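Long-range contacts in DNA repair protein RAD14 (Saccharomyces cerevisiae, PDB 5A3D), which binds damaged, kinked DNA in nucleotide excision repair, where it is required for the incision step: residues H8-M13 and Q24-C29; Y49-P54 and E87-K92; D60-L65 and Q79-C84. All coordinates share one frame; numbering follows the deposited sequence.

Interaction 1 of 3, residues H8-M13 and Q24-C29; sequences HINIEM and QVCKQC. With ZN (zinc ion), chain F.
In the zinc finger of this DNA-binding domain, two side chains of the loop ahead of helix 15-19 meet the segment that enters helix 27-32: Asn10 reaches the sulfur of Cys26, and Met13 packs on the Gln24-Val25 backbone ahead of it. The amide of Asn10 supplies the polar link: ND2 donates to Cys26 SG at 3.4 Å, almost straight (176° at the hydrogen) and within the amide plane. The same nitrogen gives a hydrogen to a water, which passes one on to Gln28 OE1, so both N-H groups of ND2 are used, one by the sulfur and one by the water. Cys26 SG sits between the backbone N and the carbonyl carbon (chi1 72°), where it also accepts from Cys29 N at 3.5 Å and thereby caps the start of helix 27-32. Two N-H donors thus converge on one zinc-bound sulfur, an arrangement common in zinc fingers that probably tempers the negative charge of the thiolate. Cys26 SG and Cys29 SG each lie 2.3 Å from the zinc ion, and Cys4 and Cys7 complete a four-cysteine site built from two CxxC pairs. The Met13 chain is bent at chi2 and chi3, and SD lies against the peptide between Gln24 and Val25, 3.5 Å from Gln24 C. Met13 CG meets the Gln24 amide at NE2 (3.8 Å), the two side chains crossing at a slant, while His18 of helix 15-19 touches both. A second water joins the segments near the helix start, donating to Glu12 O at 2.7 Å and accepting from Lys27 N.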
loop_
_atom_site.group_PDB
_atom_site.type_symbol
_atom_site.label_atom_id
_atom_site.label_comp_id
_atom_site.label_asym_id
_atom_site.label_seq_id
_atom_site.Cartn_x
_atom_site.Cartn_y
_atom_site.Cartn_z
ATOM N N HIS B 8 -22.299 -29.578 23.776
ATOM C CA HIS B 8 -23.658 -30.125 23.495
ATOM C C HIS B 8 -24.692 -29.965 24.606
ATOM O O HIS B 8 -25.669 -30.701 24.649
ATOM C CB HIS B 8 -23.538 -31.595 23.127
ATOM C CG HIS B 8 -22.510 -31.835 22.079
ATOM N ND1 HIS B 8 -22.636 -31.346 20.792
ATOM C CD2 HIS B 8 -21.334 -32.515 22.114
ATOM C CE1 HIS B 8 -21.579 -31.707 20.084
ATOM N NE2 HIS B 8 -20.780 -32.432 20.858
ATOM N N ILE B 9 -24.412 -29.021 25.484
ATOM C CA ILE B 9 -25.107 -28.784 26.704
ATOM C C ILE B 9 -25.635 -27.380 26.794
ATOM O O ILE B 9 -26.826 -27.198 26.911
ATOM C CB ILE B 9 -24.191 -29.062 27.887
ATOM C CG1 ILE B 9 -23.885 -30.546 27.902
ATOM C CG2 ILE B 9 -24.897 -28.666 29.219
ATOM C CD1 ILE B 9 -22.816 -30.868 28.918
ATOM N N ASN B 10 -24.755 -26.394 26.748
ATOM C CA ASN B 10 -25.132 -25.005 26.895
ATOM C C ASN B 10 -25.921 -24.562 25.665
ATOM O O ASN B 10 -25.663 -25.027 24.511
ATOM C CB ASN B 10 -23.897 -24.145 27.107
ATOM C CG ASN B 10 -23.530 -23.940 28.599
ATOM O OD1 ASN B 10 -24.382 -24.040 29.487
ATOM N ND2 ASN B 10 -22.223 -23.726 28.858
ATOM N N ILE B 11 -26.851 -23.679 25.964
ATOM C CA ILE B 11 -27.709 -23.009 25.046
ATOM C C ILE B 11 -27.406 -21.529 24.851
ATOM O O ILE B 11 -27.941 -20.902 23.884
ATOM C CB ILE B 11 -29.098 -23.225 25.653
ATOM C CG1 ILE B 11 -29.909 -24.043 24.739
ATOM C CG2 ILE B 11 -29.738 -22.020 26.338
ATOM C CD1 ILE B 11 -29.475 -25.448 24.857
ATOM N N GLU B 12 -26.641 -20.942 25.785
ATOM C CA GLU B 12 -26.267 -19.554 25.696
ATOM C C GLU B 12 -24.876 -19.466 25.036
ATOM O O GLU B 12 -23.927 -19.909 25.602
ATOM C CB GLU B 12 -26.312 -18.857 27.055
ATOM C CG GLU B 12 -27.656 -18.930 27.738
ATOM C CD GLU B 12 -28.780 -18.210 26.974
ATOM O OE1 GLU B 12 -28.453 -17.333 26.121
ATOM O OE2 GLU B 12 -29.996 -18.508 27.214
ATOM N N MET B 13 -24.786 -18.901 23.820
ATOM C CA MET B 13 -23.487 -18.891 23.097
ATOM C C MET B 13 -22.703 -17.663 23.502
ATOM O O MET B 13 -23.261 -16.659 23.947
ATOM C CB MET B 13 -23.693 -18.923 21.593
ATOM C CG MET B 13 -24.533 -20.065 20.990
ATOM S SD MET B 13 -23.921 -21.698 21.560
ATOM C CE MET B 13 -25.475 -22.535 21.683
ATOM N N GLN B 24 -21.457 -21.385 16.860
ATOM C CA GLN B 24 -22.331 -21.812 17.949
ATOM C C GLN B 24 -21.554 -22.487 19.102
ATOM O O GLN B 24 -21.556 -23.746 19.203
ATOM C CB GLN B 24 -23.417 -22.742 17.403
ATOM C CG GLN B 24 -24.380 -22.008 16.501
ATOM C CD GLN B 24 -25.790 -22.206 17.017
ATOM O OE1 GLN B 24 -26.438 -23.236 16.710
ATOM N NE2 GLN B 24 -26.263 -21.245 17.871
ATOM N N VAL B 25 -20.818 -21.662 19.840
ATOM C CA VAL B 25 -19.869 -22.108 20.899
ATOM C C VAL B 25 -20.070 -21.259 22.129
ATOM O O VAL B 25 -20.229 -20.049 22.015
ATOM C CB VAL B 25 -18.399 -21.989 20.426
ATOM C CG1 VAL B 25 -17.462 -22.465 21.528
ATOM C CG2 VAL B 25 -18.242 -22.860 19.209
ATOM N N CYS B 26 -20.228 -21.901 23.279
ATOM C CA CYS B 26 -20.433 -21.186 24.530
ATOM C C CYS B 26 -19.112 -20.599 25.036
ATOM O O CYS B 26 -18.004 -21.038 24.652
ATOM C CB CYS B 26 -21.086 -22.097 25.617
ATOM S SG CYS B 26 -20.078 -23.339 26.307
ATOM N N LYS B 27 -19.207 -19.691 25.966
ATOM C CA LYS B 27 -18.042 -18.981 26.447
ATOM C C LYS B 27 -17.086 -19.980 27.192
ATOM O O LYS B 27 -15.879 -19.916 27.076
ATOM C CB LYS B 27 -18.447 -17.801 27.345
ATOM C CG LYS B 27 -17.187 -17.056 27.770
ATOM C CD LYS B 27 -17.126 -15.531 27.774
ATOM C CE LYS B 27 -18.376 -14.691 28.068
ATOM N NZ LYS B 27 -17.956 -13.256 28.365
ATOM N N GLN B 28 -17.661 -20.892 27.949
ATOM C CA GLN B 28 -16.849 -21.815 28.729
ATOM C C GLN B 28 -15.961 -22.687 27.787
ATOM O O GLN B 28 -14.758 -22.859 27.992
ATOM C CB GLN B 28 -17.691 -22.629 29.684
ATOM C CG GLN B 28 -16.917 -23.787 30.436
ATOM C CD GLN B 28 -17.686 -24.394 31.591
ATOM O OE1 GLN B 28 -18.828 -24.102 31.835
ATOM N NE2 GLN B 28 -17.042 -25.303 32.297
ATOM N N CYS B 29 -16.610 -23.250 26.785
ATOM C CA CYS B 29 -15.981 -24.073 25.792
ATOM C C CYS B 29 -14.961 -23.290 24.998
ATOM O O CYS B 29 -13.903 -23.825 24.750
ATOM C CB CYS B 29 -16.988 -24.745 24.858
ATOM S SG CYS B 29 -17.883 -26.085 25.634
HETATM ZN ZN ZN F . -20.048 -25.395 25.246
HETATM O O HOH W 1 -20.881 -22.519 30.879
HETATM O O HOH W 2 -21.765 -18.683 26.757
#

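Interaction 2 of 3, residues Y49-P54 and E87-K92; sequences YFLTDP and EAFAFK. With nucleotides of chain C.
The methyl of Ala90 is the small knob at the middle of this contact, lodged between Tyr49 and Leu51. Ala90 CB lies 3.6 Å from Tyr49 CD1 and almost as near to Tyr49 CB, meeting the ring obliquely, and reaches Leu51 CD2 at 4.0 Å. On one side of this knob the Leu51 fork presses on Phe89: CD2 comes up to the ring edge, in its plane, 3.7 Å from Phe89 CD2, with CD1 slightly farther from the same carbon. With CG anti to the backbone N (chi1 -177°), Phe89 sends its ring out from the helix to meet that fork, while Lys92 CE lies over one ring face toward the rim. The arrangement packs the end of helix 42-49 and the turn that leads to helix 53-56 onto helix 83-94, in the part of the domain that follows the zinc finger. Phe62 adds to the apolar cluster, touching Leu51 and meeting Phe89 edge-to-face. Past Ala90 in the other direction, the outer part of the Tyr49 ring meets Glu87, with CE1 4.0 Å from Glu87 CA. Glu87 is extended and crosses the tyrosine at a slant, its carboxylate plane turned 65° from the ring. Tyr49 OH makes a weak hydrogen bond to Glu87 OE1 at 3.5 Å; its stronger partner is Arg83. Glu87 CG in turn covers part of one face of Phe91. At the far end of the turn, Pro54 CG packs 3.2 Å from OP1 of DA6 of chain C, bringing the start of helix 53-56 against the DNA backbone.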
loop_
_atom_site.group_PDB
_atom_site.type_symbol
_atom_site.label_atom_id
_atom_site.label_comp_id
_atom_site.label_asym_id
_atom_site.label_seq_id
_atom_site.Cartn_x
_atom_site.Cartn_y
_atom_site.Cartn_z
ATOM N N TYR B 49 1.393 -16.910 11.845
ATOM C CA TYR B 49 0.945 -17.673 10.695
ATOM C C TYR B 49 1.492 -17.202 9.346
ATOM O O TYR B 49 1.084 -17.706 8.282
ATOM C CB TYR B 49 -0.592 -17.711 10.668
ATOM C CG TYR B 49 -1.153 -18.509 11.818
ATOM C CD1 TYR B 49 -1.117 -19.890 11.819
ATOM C CD2 TYR B 49 -1.725 -17.877 12.898
ATOM C CE1 TYR B 49 -1.654 -20.618 12.874
ATOM C CE2 TYR B 49 -2.207 -18.609 13.986
ATOM C CZ TYR B 49 -2.215 -19.960 13.953
ATOM O OH TYR B 49 -2.729 -20.724 15.017
ATOM N N PHE B 50 2.326 -16.182 9.409
ATOM C CA PHE B 50 2.928 -15.550 8.250
ATOM C C PHE B 50 1.902 -15.067 7.246
ATOM O O PHE B 50 2.096 -15.183 6.039
ATOM C CB PHE B 50 3.979 -16.475 7.675
ATOM C CG PHE B 50 4.943 -16.980 8.717
ATOM C CD1 PHE B 50 5.742 -16.112 9.436
ATOM C CD2 PHE B 50 5.026 -18.333 8.992
ATOM C CE1 PHE B 50 6.617 -16.570 10.404
ATOM C CE2 PHE B 50 5.898 -18.814 9.961
ATOM C CZ PHE B 50 6.679 -17.914 10.693
ATOM N N LEU B 51 0.793 -14.503 7.739
ATOM C CA LEU B 51 -0.249 -14.010 6.823
ATOM C C LEU B 51 0.097 -12.594 6.531
ATOM O O LEU B 51 0.668 -11.925 7.382
ATOM C CB LEU B 51 -1.708 -14.144 7.396
ATOM C CG LEU B 51 -2.041 -15.621 7.738
ATOM C CD1 LEU B 51 -3.513 -15.715 8.153
ATOM C CD2 LEU B 51 -1.724 -16.647 6.661
ATOM N N THR B 52 -0.286 -12.117 5.351
ATOM C CA THR B 52 0.019 -10.693 4.952
ATOM C C THR B 52 -1.083 -9.731 5.138
ATOM O O THR B 52 -2.229 -10.115 5.361
ATOM C CB THR B 52 0.353 -10.637 3.460
ATOM O OG1 THR B 52 -0.825 -10.951 2.722
ATOM C CG2 THR B 52 1.382 -11.622 3.157
ATOM N N ASP B 53 -0.767 -8.449 5.014
ATOM C CA ASP B 53 -1.823 -7.450 5.042
ATOM C C ASP B 53 -2.911 -7.672 4.038
ATOM O O ASP B 53 -4.063 -7.585 4.452
ATOM C CB ASP B 53 -1.334 -5.975 4.982
ATOM C CG ASP B 53 -0.794 -5.503 6.256
ATOM O OD1 ASP B 53 -1.326 -5.842 7.314
ATOM O OD2 ASP B 53 0.219 -4.756 6.205
ATOM N N PRO B 54 -2.593 -7.976 2.752
ATOM C CA PRO B 54 -3.685 -8.195 1.796
ATOM C C PRO B 54 -4.633 -9.333 2.163
ATOM O O PRO B 54 -5.835 -9.206 2.015
ATOM C CB PRO B 54 -2.967 -8.437 0.482
ATOM C CG PRO B 54 -1.710 -7.661 0.650
ATOM C CD PRO B 54 -1.300 -7.838 2.062
ATOM N N GLU B 87 -5.872 -20.275 11.214
ATOM C CA GLU B 87 -5.097 -21.469 11.061
ATOM C C GLU B 87 -5.498 -22.225 9.796
ATOM O O GLU B 87 -4.665 -22.744 9.078
ATOM C CB GLU B 87 -5.290 -22.327 12.309
ATOM C CG GLU B 87 -4.499 -23.562 12.293
ATOM C CD GLU B 87 -4.670 -24.292 13.618
ATOM O OE1 GLU B 87 -3.854 -23.955 14.537
ATOM O OE2 GLU B 87 -5.606 -25.144 13.672
ATOM N N ALA B 88 -6.791 -22.309 9.553
ATOM C CA ALA B 88 -7.315 -23.056 8.396
ATOM C C ALA B 88 -6.770 -22.460 7.120
ATOM O O ALA B 88 -6.387 -23.183 6.215
ATOM C CB ALA B 88 -8.829 -22.986 8.395
ATOM N N PHE B 89 -6.757 -21.124 7.025
ATOM C CA PHE B 89 -6.171 -20.414 5.876
ATOM C C PHE B 89 -4.645 -20.597 5.764
ATOM O O PHE B 89 -4.108 -20.816 4.682
ATOM C CB PHE B 89 -6.517 -18.905 5.957
ATOM C CG PHE B 89 -6.015 -18.129 4.763
ATOM C CD1 PHE B 89 -6.770 -18.094 3.562
ATOM C CD2 PHE B 89 -4.719 -17.594 4.760
ATOM C CE1 PHE B 89 -6.288 -17.424 2.450
ATOM C CE2 PHE B 89 -4.233 -16.955 3.630
ATOM C CZ PHE B 89 -5.014 -16.877 2.483
ATOM N N ALA B 90 -3.960 -20.457 6.890
ATOM C CA ALA B 90 -2.544 -20.583 6.970
ATOM C C ALA B 90 -2.031 -21.958 6.553
ATOM O O ALA B 90 -1.009 -22.051 5.855
ATOM C CB ALA B 90 -2.101 -20.275 8.370
ATOM N N PHE B 91 -2.750 -22.999 6.979
ATOM C CA PHE B 91 -2.463 -24.417 6.612
ATOM C C PHE B 91 -2.655 -24.644 5.112
ATOM O O PHE B 91 -1.966 -25.470 4.488
ATOM C CB PHE B 91 -3.380 -25.405 7.409
ATOM C CG PHE B 91 -2.974 -25.624 8.857
ATOM C CD1 PHE B 91 -1.933 -24.940 9.435
ATOM C CD2 PHE B 91 -3.689 -26.504 9.659
ATOM C CE1 PHE B 91 -1.601 -25.117 10.782
ATOM C CE2 PHE B 91 -3.344 -26.734 10.988
ATOM C CZ PHE B 91 -2.279 -26.039 11.549
ATOM N N LYS B 92 -3.636 -23.956 4.531
ATOM C CA LYS B 92 -3.826 -24.009 3.074
ATOM C C LYS B 92 -2.665 -23.284 2.341
ATOM O O LYS B 92 -2.151 -23.760 1.315
ATOM C CB LYS B 92 -5.201 -23.444 2.707
ATOM C CG LYS B 92 -5.389 -22.945 1.281
ATOM C CD LYS B 92 -6.097 -21.581 1.223
ATOM C CE LYS B 92 -5.144 -20.355 1.155
ATOM N NZ LYS B 92 -4.567 -20.012 -0.210
ATOM P P DA C 6 -0.837 -5.979 -2.593
ATOM O OP1 DA C 6 -2.231 -6.119 -2.136
ATOM O OP2 DA C 6 0.045 -5.010 -1.864
ATOM O "O5'" DA C 6 -0.072 -7.374 -2.615
ATOM C "C5'" DA C 6 -0.544 -8.406 -3.506
ATOM C "C4'" DA C 6 0.571 -9.295 -4.020
ATOM O "O4'" DA C 6 1.501 -8.538 -4.836
ATOM C "C3'" DA C 6 1.418 -10.014 -2.960
ATOM O "O3'" DA C 6 1.703 -11.376 -3.371
ATOM C "C2'" DA C 6 2.665 -9.151 -2.881
ATOM C "C1'" DA C 6 2.817 -8.629 -4.304
ATOM N N9 DA C 6 3.423 -7.303 -4.408
ATOM C C8 DA C 6 2.933 -6.140 -3.867
ATOM N N7 DA C 6 3.649 -5.080 -4.154
ATOM C C5 DA C 6 4.680 -5.575 -4.938
ATOM C C6 DA C 6 5.780 -4.951 -5.558
ATOM N N6 DA C 6 6.040 -3.645 -5.464
ATOM N N1 DA C 6 6.630 -5.732 -6.259
ATOM C C2 DA C 6 6.361 -7.040 -6.363
ATOM N N3 DA C 6 5.362 -7.742 -5.825
ATOM C C4 DA C 6 4.548 -6.941 -5.114
#

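Interaction 3 of 3, residues D60-L65 and Q79-C84; sequences DLFHRL and QLFVRC. With nucleotides of chain D.
The Phe81 ring carries Arg64 CB over one face, offset toward the rim, while Phe62 CB sits at its edge, in the ring plane and 3.8 Å from Phe81 CD2. Phe81 turns an edge toward the face of Phe62 in an offset edge-to-face pair, planes 88° apart; the Phe62 ring also has Leu61 CG over one face. The contact lies at the base of the beta-hairpin of strands 65-67 and 78-82, part of a three-stranded antiparallel sheet, where the second strand runs into helix 83-94. Arg64 runs beside Phe81 in the same direction, its guanidinium plane 79° from the ring, and NE comes 3.6 Å from Phe81 CE2. Leu56 O receives a hydrogen bond from Arg64 NH2, and NH1 makes a weak one to Phe62 O, tying the guanidinium to the end of helix 53-56 and, weakly, to its own loop. Leu65 and Leu80 form an antiparallel hydrogen-bonded pair: Leu65 N donates to Leu80 O at 3.0 Å, and Leu80 N returns a bond to Leu65 O. Their side chains lie side by side on the same sheet face. Leu80 CD1 reaches DG1 of chain D, 3.8 Å from base atom N1. Beyond the pairing, a water bridges His63 O and Val82 N. At the strand's DNA-facing end, Gln79 N donates to phosphate oxygen OP1 of DG3 of chain D at 2.8 Å, nearly straight at 174°.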
loop_
_atom_site.group_PDB
_atom_site.type_symbol
_atom_site.label_atom_id
_atom_site.label_comp_id
_atom_site.label_asym_id
_atom_site.label_seq_id
_atom_site.Cartn_x
_atom_site.Cartn_y
_atom_site.Cartn_z
ATOM N N ASP B 60 -13.788 -10.568 2.783
ATOM C CA ASP B 60 -14.492 -11.736 2.278
ATOM C C ASP B 60 -13.857 -12.991 2.849
ATOM O O ASP B 60 -14.556 -13.961 2.989
ATOM C CB ASP B 60 -14.602 -11.727 0.746
ATOM C CG ASP B 60 -15.388 -10.541 0.248
ATOM O OD1 ASP B 60 -16.317 -10.125 0.967
ATOM O OD2 ASP B 60 -15.105 -10.000 -0.850
ATOM N N LEU B 61 -12.592 -12.919 3.298
ATOM C CA LEU B 61 -11.806 -14.099 3.759
ATOM C C LEU B 61 -11.810 -14.438 5.300
ATOM O O LEU B 61 -11.640 -15.606 5.721
ATOM C CB LEU B 61 -10.381 -13.843 3.471
ATOM C CG LEU B 61 -9.522 -15.076 3.289
ATOM C CD1 LEU B 61 -9.888 -15.656 1.911
ATOM C CD2 LEU B 61 -8.045 -14.666 3.304
ATOM N N PHE B 62 -11.910 -13.424 6.105
ATOM C CA PHE B 62 -11.950 -13.624 7.598
ATOM C C PHE B 62 -13.002 -12.776 8.235
ATOM O O PHE B 62 -13.152 -11.549 7.922
ATOM C CB PHE B 62 -10.632 -13.212 8.244
ATOM C CG PHE B 62 -9.456 -14.023 7.803
ATOM C CD1 PHE B 62 -9.350 -15.352 8.100
ATOM C CD2 PHE B 62 -8.485 -13.480 6.976
ATOM C CE1 PHE B 62 -8.250 -16.084 7.660
ATOM C CE2 PHE B 62 -7.378 -14.180 6.613
ATOM C CZ PHE B 62 -7.273 -15.532 6.900
ATOM N N HIS B 63 -13.611 -13.315 9.278
ATOM C CA HIS B 63 -14.453 -12.478 10.132
ATOM C C HIS B 63 -13.490 -11.755 11.009
ATOM O O HIS B 63 -12.328 -12.207 11.174
ATOM C CB HIS B 63 -15.453 -13.260 10.947
ATOM C CG HIS B 63 -16.507 -13.945 10.131
ATOM N ND1 HIS B 63 -16.364 -15.243 9.667
ATOM C CD2 HIS B 63 -17.734 -13.541 9.736
ATOM C CE1 HIS B 63 -17.443 -15.583 8.973
ATOM N NE2 HIS B 63 -18.285 -14.561 8.999
ATOM N N ARG B 64 -13.883 -10.604 11.519
ATOM C CA ARG B 64 -13.023 -9.959 12.465
ATOM C C ARG B 64 -13.843 -9.046 13.407
ATOM O O ARG B 64 -14.869 -8.517 13.023
ATOM C CB ARG B 64 -11.917 -9.131 11.826
ATOM C CG ARG B 64 -12.328 -7.925 11.026
ATOM C CD ARG B 64 -11.116 -7.296 10.231
ATOM N NE ARG B 64 -10.554 -8.064 9.054
ATOM C CZ ARG B 64 -11.207 -8.928 8.267
ATOM N NH1 ARG B 64 -12.537 -9.111 8.368
ATOM N NH2 ARG B 64 -10.560 -9.587 7.328
ATOM N N LEU B 65 -13.362 -8.942 14.618
ATOM C CA LEU B 65 -13.835 -8.000 15.595
ATOM C C LEU B 65 -12.851 -6.854 15.715
ATOM O O LEU B 65 -11.696 -7.072 15.992
ATOM C CB LEU B 65 -13.871 -8.702 16.915
ATOM C CG LEU B 65 -14.664 -8.148 18.166
ATOM C CD1 LEU B 65 -14.201 -8.541 19.588
ATOM C CD2 LEU B 65 -15.610 -6.997 18.151
ATOM N N GLN B 79 -7.527 -5.221 15.608
ATOM C CA GLN B 79 -8.293 -6.227 14.821
ATOM C C GLN B 79 -8.046 -7.650 15.370
ATOM O O GLN B 79 -6.917 -8.032 15.514
ATOM C CB GLN B 79 -7.943 -6.148 13.345
ATOM C CG GLN B 79 -8.327 -4.749 12.743
ATOM C CD GLN B 79 -7.888 -4.581 11.305
ATOM O OE1 GLN B 79 -7.234 -5.439 10.735
ATOM N NE2 GLN B 79 -8.315 -3.477 10.682
ATOM N N LEU B 80 -9.116 -8.348 15.713
ATOM C CA LEU B 80 -9.077 -9.643 16.385
ATOM C C LEU B 80 -9.699 -10.675 15.412
ATOM O O LEU B 80 -10.807 -10.511 14.896
ATOM C CB LEU B 80 -9.753 -9.645 17.717
ATOM C CG LEU B 80 -9.198 -8.611 18.760
ATOM C CD1 LEU B 80 -10.065 -8.600 19.983
ATOM C CD2 LEU B 80 -7.803 -9.037 19.084
ATOM N N PHE B 81 -8.973 -11.719 15.248
ATOM C CA PHE B 81 -9.291 -12.844 14.297
ATOM C C PHE B 81 -9.415 -14.142 15.155
ATOM O O PHE B 81 -8.704 -14.255 16.168
ATOM C CB PHE B 81 -8.212 -13.014 13.265
ATOM C CG PHE B 81 -8.042 -11.831 12.396
ATOM C CD1 PHE B 81 -7.288 -10.758 12.846
ATOM C CD2 PHE B 81 -8.636 -11.763 11.134
ATOM C CE1 PHE B 81 -7.058 -9.661 12.010
ATOM C CE2 PHE B 81 -8.435 -10.608 10.338
ATOM C CZ PHE B 81 -7.645 -9.566 10.788
ATOM N N VAL B 82 -10.279 -15.052 14.716
ATOM C CA VAL B 82 -10.482 -16.333 15.484
ATOM C C VAL B 82 -9.451 -17.347 14.971
ATOM O O VAL B 82 -9.261 -17.560 13.737
ATOM C CB VAL B 82 -11.954 -16.869 15.569
ATOM C CG1 VAL B 82 -12.515 -17.388 14.267
ATOM C CG2 VAL B 82 -12.082 -17.913 16.683
ATOM N N ARG B 83 -8.826 -17.999 15.939
ATOM C CA ARG B 83 -7.750 -18.891 15.622
ATOM C C ARG B 83 -8.169 -19.906 14.568
ATOM O O ARG B 83 -7.405 -20.128 13.653
ATOM C CB ARG B 83 -7.114 -19.555 16.832
ATOM C CG ARG B 83 -5.965 -20.409 16.342
ATOM C CD ARG B 83 -5.225 -21.127 17.417
ATOM N NE ARG B 83 -4.711 -20.379 18.505
ATOM C CZ ARG B 83 -3.553 -19.748 18.469
ATOM N NH1 ARG B 83 -2.849 -19.746 17.330
ATOM N NH2 ARG B 83 -3.103 -19.119 19.559
ATOM N N CYS B 84 -9.351 -20.515 14.692
ATOM C CA CYS B 84 -9.666 -21.620 13.777
ATOM C C CYS B 84 -9.686 -21.138 12.284
ATOM O O CYS B 84 -9.299 -21.873 11.425
ATOM C CB CYS B 84 -10.964 -22.320 14.183
ATOM S SG CYS B 84 -12.433 -21.284 14.283
ATOM P P DG D 3 -3.328 -5.165 16.046
ATOM O OP1 DG D 3 -4.711 -5.600 15.676
ATOM O OP2 DG D 3 -2.211 -6.073 15.886
ATOM O "O5'" DG D 3 -3.004 -3.822 15.245
ATOM C "C5'" DG D 3 -3.902 -2.717 15.306
ATOM C "C4'" DG D 3 -3.584 -1.747 14.186
ATOM O "O4'" DG D 3 -2.364 -1.019 14.476
ATOM C "C3'" DG D 3 -3.381 -2.359 12.809
ATOM O "O3'" DG D 3 -4.012 -1.341 12.043
ATOM C "C2'" DG D 3 -1.866 -2.488 12.707
ATOM C "C1'" DG D 3 -1.366 -1.292 13.512
ATOM N N9 DG D 3 -0.096 -1.428 14.222
ATOM C C8 DG D 3 0.362 -2.506 14.940
ATOM N N7 DG D 3 1.504 -2.282 15.529
ATOM C C5 DG D 3 1.837 -0.990 15.146
ATOM C C6 DG D 3 2.955 -0.201 15.476
ATOM O O6 DG D 3 3.931 -0.507 16.161
ATOM N N1 DG D 3 2.900 1.047 14.862
ATOM C C2 DG D 3 1.866 1.497 14.080
ATOM N N2 DG D 3 1.968 2.752 13.620
ATOM N N3 DG D 3 0.790 0.788 13.810
ATOM C C4 DG D 3 0.839 -0.436 14.375
ATOM O "O5'" DG D 1 -1.856 -4.833 26.894
ATOM C "C5'" DG D 1 -2.903 -4.992 25.910
ATOM C "C4'" DG D 1 -2.690 -6.280 25.145
ATOM O "O4'" DG D 1 -3.449 -7.455 25.534
ATOM C "C3'" DG D 1 -2.466 -6.314 23.632
ATOM O "O3'" DG D 1 -1.058 -6.391 23.305
ATOM C "C2'" DG D 1 -3.258 -7.530 23.163
ATOM C "C1'" DG D 1 -4.042 -8.031 24.380
ATOM N N9 DG D 1 -5.451 -7.652 24.349
ATOM C C8 DG D 1 -5.998 -6.413 24.589
ATOM N N7 DG D 1 -7.294 -6.387 24.434
ATOM C C5 DG D 1 -7.619 -7.677 24.031
ATOM C C6 DG D 1 -8.879 -8.253 23.710
ATOM O O6 DG D 1 -9.996 -7.716 23.704
ATOM N N1 DG D 1 -8.755 -9.600 23.379
ATOM C C2 DG D 1 -7.573 -10.300 23.344
ATOM N N2 DG D 1 -7.663 -11.595 23.007
ATOM N N3 DG D 1 -6.388 -9.767 23.612
ATOM C C4 DG D 1 -6.489 -8.468 23.964
HETATM O O HOH W 3 -11.091 -14.619 11.915
#

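How the interactions relate
Interactions 2 and 3 touch, their centres about 11 Å apart and both using helix 83-94; along the chain, interaction 3 nests inside the loop that interaction 2 closes. They meet through Phe89 CB and Phe62 CZ, 3.6 Å apart, and through Tyr49 OH and Arg83 NH1, a probable hydrogen bond at 2.5 Å. Interaction 1 precedes both in the chain and stands apart around the zinc, its centre about 27 Å from that of interaction 2 and about 20 Å from that of interaction 3. Residues 49-54 touch the DNA strand of chain C, and 79-84 that of chain D, whereas interaction 1 stays about 11 Å away at its nearest atom.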